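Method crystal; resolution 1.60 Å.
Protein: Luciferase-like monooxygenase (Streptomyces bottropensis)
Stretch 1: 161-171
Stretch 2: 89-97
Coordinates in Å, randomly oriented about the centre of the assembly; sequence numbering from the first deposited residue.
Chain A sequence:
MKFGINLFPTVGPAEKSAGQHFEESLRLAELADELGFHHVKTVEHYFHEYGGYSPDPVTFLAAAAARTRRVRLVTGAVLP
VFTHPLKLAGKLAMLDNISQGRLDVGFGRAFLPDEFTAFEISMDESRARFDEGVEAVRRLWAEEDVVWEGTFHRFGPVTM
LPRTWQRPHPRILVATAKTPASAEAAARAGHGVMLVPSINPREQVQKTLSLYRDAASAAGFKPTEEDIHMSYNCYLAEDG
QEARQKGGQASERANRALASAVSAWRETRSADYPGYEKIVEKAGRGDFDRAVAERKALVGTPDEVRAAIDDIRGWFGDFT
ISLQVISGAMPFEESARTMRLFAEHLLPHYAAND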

# COMPACT_ATOMS: atom_id res chain seq x y z
N LEU A 161 -15.63 0.85 -2.88
CA LEU A 161 -15.40 1.24 -1.50
C LEU A 161 -13.91 1.15 -1.20
O LEU A 161 -13.17 0.45 -1.89
CB LEU A 161 -16.17 0.33 -0.54
CG LEU A 161 -17.70 0.42 -0.62
CD1 LEU A 161 -18.30 -0.65 0.29
CD2 LEU A 161 -18.20 1.80 -0.22
N PRO A 162 -13.43 1.90 -0.21
CA PRO A 162 -14.16 2.95 0.49
C PRO A 162 -14.37 4.14 -0.44
O PRO A 162 -13.62 4.32 -1.41
CB PRO A 162 -13.24 3.32 1.65
CG PRO A 162 -11.83 3.06 1.08
CD PRO A 162 -12.00 1.86 0.17
N ARG A 163 -15.40 4.93 -0.20
CA ARG A 163 -15.48 6.20 -0.90
C ARG A 163 -14.34 7.09 -0.45
O ARG A 163 -13.81 6.94 0.65
CB ARG A 163 -16.83 6.87 -0.65
CG ARG A 163 -18.02 5.91 -0.84
CD ARG A 163 -18.07 5.29 -2.23
NE ARG A 163 -18.51 6.24 -3.25
CZ ARG A 163 -18.17 6.17 -4.53
NH1 ARG A 163 -18.61 7.07 -5.40
NH2 ARG A 163 -17.36 5.20 -4.94
N THR A 164 -13.93 8.02 -1.32
CA THR A 164 -12.82 8.88 -0.93
C THR A 164 -13.22 9.85 0.18
O THR A 164 -14.41 10.10 0.45
CB THR A 164 -12.28 9.65 -2.14
OG1 THR A 164 -13.33 10.46 -2.69
CG2 THR A 164 -11.78 8.69 -3.22
N TRP A 165 -12.20 10.37 0.86
CA TRP A 165 -12.40 11.42 1.85
C TRP A 165 -12.68 12.75 1.17
O TRP A 165 -13.66 13.44 1.49
CB TRP A 165 -11.15 11.50 2.73
CG TRP A 165 -11.11 12.60 3.75
CD1 TRP A 165 -11.06 13.96 3.51
CD2 TRP A 165 -11.07 12.45 5.17
NE1 TRP A 165 -11.00 14.64 4.70
CE2 TRP A 165 -11.00 13.74 5.73
CE3 TRP A 165 -11.08 11.34 6.02
CZ2 TRP A 165 -10.95 13.95 7.12
CZ3 TRP A 165 -11.03 11.55 7.39
CH2 TRP A 165 -10.96 12.84 7.93
N GLN A 166 -11.84 13.11 0.21
CA GLN A 166 -11.98 14.39 -0.48
C GLN A 166 -13.13 14.35 -1.48
O GLN A 166 -13.50 13.29 -1.99
CB GLN A 166 -10.68 14.74 -1.20
CG GLN A 166 -9.52 14.96 -0.25
CD GLN A 166 -8.23 15.24 -0.98
OE1 GLN A 166 -8.01 16.36 -1.45
NE2 GLN A 166 -7.37 14.23 -1.08
N ARG A 167 -13.68 15.52 -1.77
CA ARG A 167 -14.84 15.63 -2.65
C ARG A 167 -14.52 16.54 -3.82
O ARG A 167 -14.10 17.69 -3.62
CB ARG A 167 -16.04 16.17 -1.87
CG ARG A 167 -16.46 15.25 -0.74
CD ARG A 167 -17.56 15.90 0.08
NE ARG A 167 -17.74 15.25 1.37
CZ ARG A 167 -18.37 15.84 2.39
NH1 ARG A 167 -18.86 17.07 2.23
NH2 ARG A 167 -18.51 15.20 3.54
N PRO A 168 -14.71 16.08 -5.07
CA PRO A 168 -15.28 14.77 -5.40
C PRO A 168 -14.32 13.60 -5.21
O PRO A 168 -14.76 12.45 -5.15
CB PRO A 168 -15.64 14.92 -6.89
CG PRO A 168 -14.68 15.94 -7.41
CD PRO A 168 -14.45 16.90 -6.27
N HIS A 169 -13.03 13.90 -5.08
CA HIS A 169 -11.96 12.91 -5.01
C HIS A 169 -10.65 13.68 -4.89
O HIS A 169 -10.64 14.91 -5.02
CB HIS A 169 -11.98 11.99 -6.24
CG HIS A 169 -12.03 12.70 -7.55
ND1 HIS A 169 -10.96 13.40 -8.06
CD2 HIS A 169 -13.02 12.81 -8.47
CE1 HIS A 169 -11.29 13.92 -9.23
NE2 HIS A 169 -12.53 13.57 -9.51
N PRO A 170 -9.53 13.01 -4.61
CA PRO A 170 -8.24 13.70 -4.62
C PRO A 170 -7.98 14.39 -5.95
O PRO A 170 -8.45 13.95 -7.01
CB PRO A 170 -7.24 12.58 -4.37
CG PRO A 170 -8.00 11.57 -3.61
CD PRO A 170 -9.37 11.59 -4.22
N ARG A 171 -7.23 15.49 -5.89
CA ARG A 171 -6.76 16.16 -7.10
C ARG A 171 -6.09 15.15 -8.03
O ARG A 171 -5.33 14.30 -7.58
CB ARG A 171 -5.77 17.27 -6.74
CG ARG A 171 -5.44 18.21 -7.90
CD ARG A 171 -4.32 19.18 -7.51
NE ARG A 171 -4.65 19.97 -6.33
CZ ARG A 171 -5.33 21.11 -6.36
NH1 ARG A 171 -5.74 21.61 -7.52
NH2 ARG A 171 -5.59 21.76 -5.23
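Stretch 2 (89-97) AGKLAMLDN

The packing of stretch 2 on stretch 1 is a worked example of a helix anchoring an irregular segment through polar side chains near one end of the contact and a small apolar patch near the other. Stretch 2 is helical throughout, part of a longer helix that begins before Ala89 and continues beyond Asn97, and its backbone runs in the regular i to i+4 pattern, from Ala93 N to Ala89 O at 2.9 Å through Asn97 N to Ala93 O at 3.1 Å. Stretch 1 forms neither regular helix nor strand; much of it is extended, with cis peptide bonds before Pro162 and Pro168 and a local turn of the backbone at Trp165. Because a segment of this kind leaves backbone groups without partners of its own, side chains from a neighbouring helix can supply them.

The two stretches advance in the same general sense over the part where they touch. Leu161 lies nearest Gly90, with CA atoms 6.5 Å apart; the CA atoms of Thr164 and Ala93 approach to 4.8 Å, and those of Trp165 and Asn97 stand at 5.2 Å. Beyond Trp165 the register lapses, and Pro170 comes back to the helix at Asp96.

At the start of the register the helix offers little bulk. Gly90 has no side chain, and its CA is 4.4 Å from Leu161 O. One turn later Ala93 points its CB toward stretch 1, where the small methyl group permits close approach: Ala93 CB is 3.2 Å from Pro162 O, 4.0 Å from Pro162 CG and 3.9 Å from Thr164 CG2. The ring of Pro162 also meets Met94, its CD lying 3.9 Å from Met94 CG, so that a single proline packs against two consecutive helical residues.

Asp96 is the polar centre of the contact. Its carboxylate receives Gln166 twice: the backbone Gln166 N donates to Asp96 OD2 at 2.9 Å in nearly linear geometry, and the side-chain Gln166 NE2 donates to Asp96 OD1 at 2.8 Å. Trp165 N adds a weak hydrogen bond to Asp96 OD2, also 2.9 Å long but strongly bent at the hydrogen. One carboxylate oxygen therefore gathers two successive backbone amides, while the other takes the glutamine side chain. Pro170 CG closes on the same group, 3.6 Å from Asp96 OD2.

Asn97 complements this arrangement as a donor. Its ND2 gives a hydrogen bond to Arg163 O at 2.8 Å and another to Ala93 O at 3.0 Å, linking the loop carbonyl to one within the helix itself. The side chain starts sideways from the backbone, but its end comes nearer to stretch 1. Asn97 OD1 lies at the edge of the Trp165 ring, near its plane, and is 3.6 Å from Trp165 CB. The general lesson is that adjacent acidic and amide residues on a helix can offer partners to backbone amides and a carbonyl of an irregular segment.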

# COMPACT_ATOMS: atom_id res chain seq x y z
N ALA A 89 -8.03 2.57 -7.90
CA ALA A 89 -9.01 3.42 -7.24
C ALA A 89 -9.18 3.03 -5.78
O ALA A 89 -9.25 3.90 -4.90
CB ALA A 89 -10.36 3.34 -7.96
N GLY A 90 -9.23 1.72 -5.50
CA GLY A 90 -9.46 1.27 -4.14
C GLY A 90 -8.32 1.61 -3.19
O GLY A 90 -8.56 2.14 -2.10
N LYS A 91 -7.07 1.31 -3.59
CA LYS A 91 -5.97 1.59 -2.66
C LYS A 91 -5.78 3.08 -2.46
O LYS A 91 -5.46 3.52 -1.35
CB LYS A 91 -4.66 0.93 -3.12
CG LYS A 91 -4.00 1.55 -4.35
CD LYS A 91 -2.64 0.89 -4.63
CE LYS A 91 -2.81 -0.55 -5.09
NZ LYS A 91 -1.53 -1.05 -5.68
N LEU A 92 -6.02 3.88 -3.49
CA LEU A 92 -5.87 5.33 -3.33
C LEU A 92 -6.99 5.90 -2.45
O LEU A 92 -6.76 6.84 -1.69
CB LEU A 92 -5.86 6.02 -4.69
CG LEU A 92 -4.58 5.81 -5.51
CD1 LEU A 92 -4.86 6.26 -6.94
CD2 LEU A 92 -3.37 6.54 -4.91
N ALA A 93 -8.20 5.34 -2.55
CA ALA A 93 -9.27 5.77 -1.65
C ALA A 93 -8.95 5.41 -0.20
O ALA A 93 -9.21 6.21 0.72
CB ALA A 93 -10.62 5.17 -2.10
N MET A 94 -8.37 4.23 0.04
CA MET A 94 -7.93 3.91 1.40
C MET A 94 -6.92 4.93 1.90
O MET A 94 -7.00 5.43 3.03
CB MET A 94 -7.32 2.51 1.46
CG MET A 94 -8.30 1.35 1.22
SD MET A 94 -7.37 -0.21 1.27
CE MET A 94 -7.03 -0.40 3.03
N LEU A 95 -5.94 5.26 1.05
CA LEU A 95 -4.90 6.20 1.46
C LEU A 95 -5.47 7.59 1.72
O LEU A 95 -5.06 8.26 2.67
CB LEU A 95 -3.82 6.25 0.37
CG LEU A 95 -2.74 7.31 0.57
CD1 LEU A 95 -2.07 7.11 1.94
CD2 LEU A 95 -1.72 7.18 -0.56
N ASP A 96 -6.42 8.04 0.89
CA ASP A 96 -7.08 9.32 1.13
C ASP A 96 -7.69 9.35 2.53
O ASP A 96 -7.49 10.31 3.29
CB ASP A 96 -8.15 9.57 0.06
CG ASP A 96 -8.60 11.02 0.00
OD1 ASP A 96 -7.82 11.92 0.37
OD2 ASP A 96 -9.75 11.25 -0.43
N ASN A 97 -8.39 8.29 2.91
CA ASN A 97 -9.02 8.24 4.23
C ASN A 97 -8.00 8.11 5.35
O ASN A 97 -8.13 8.78 6.38
CB ASN A 97 -10.04 7.10 4.27
CG ASN A 97 -11.34 7.49 3.60
OD1 ASN A 97 -12.09 8.30 4.12
ND2 ASN A 97 -11.58 6.94 2.41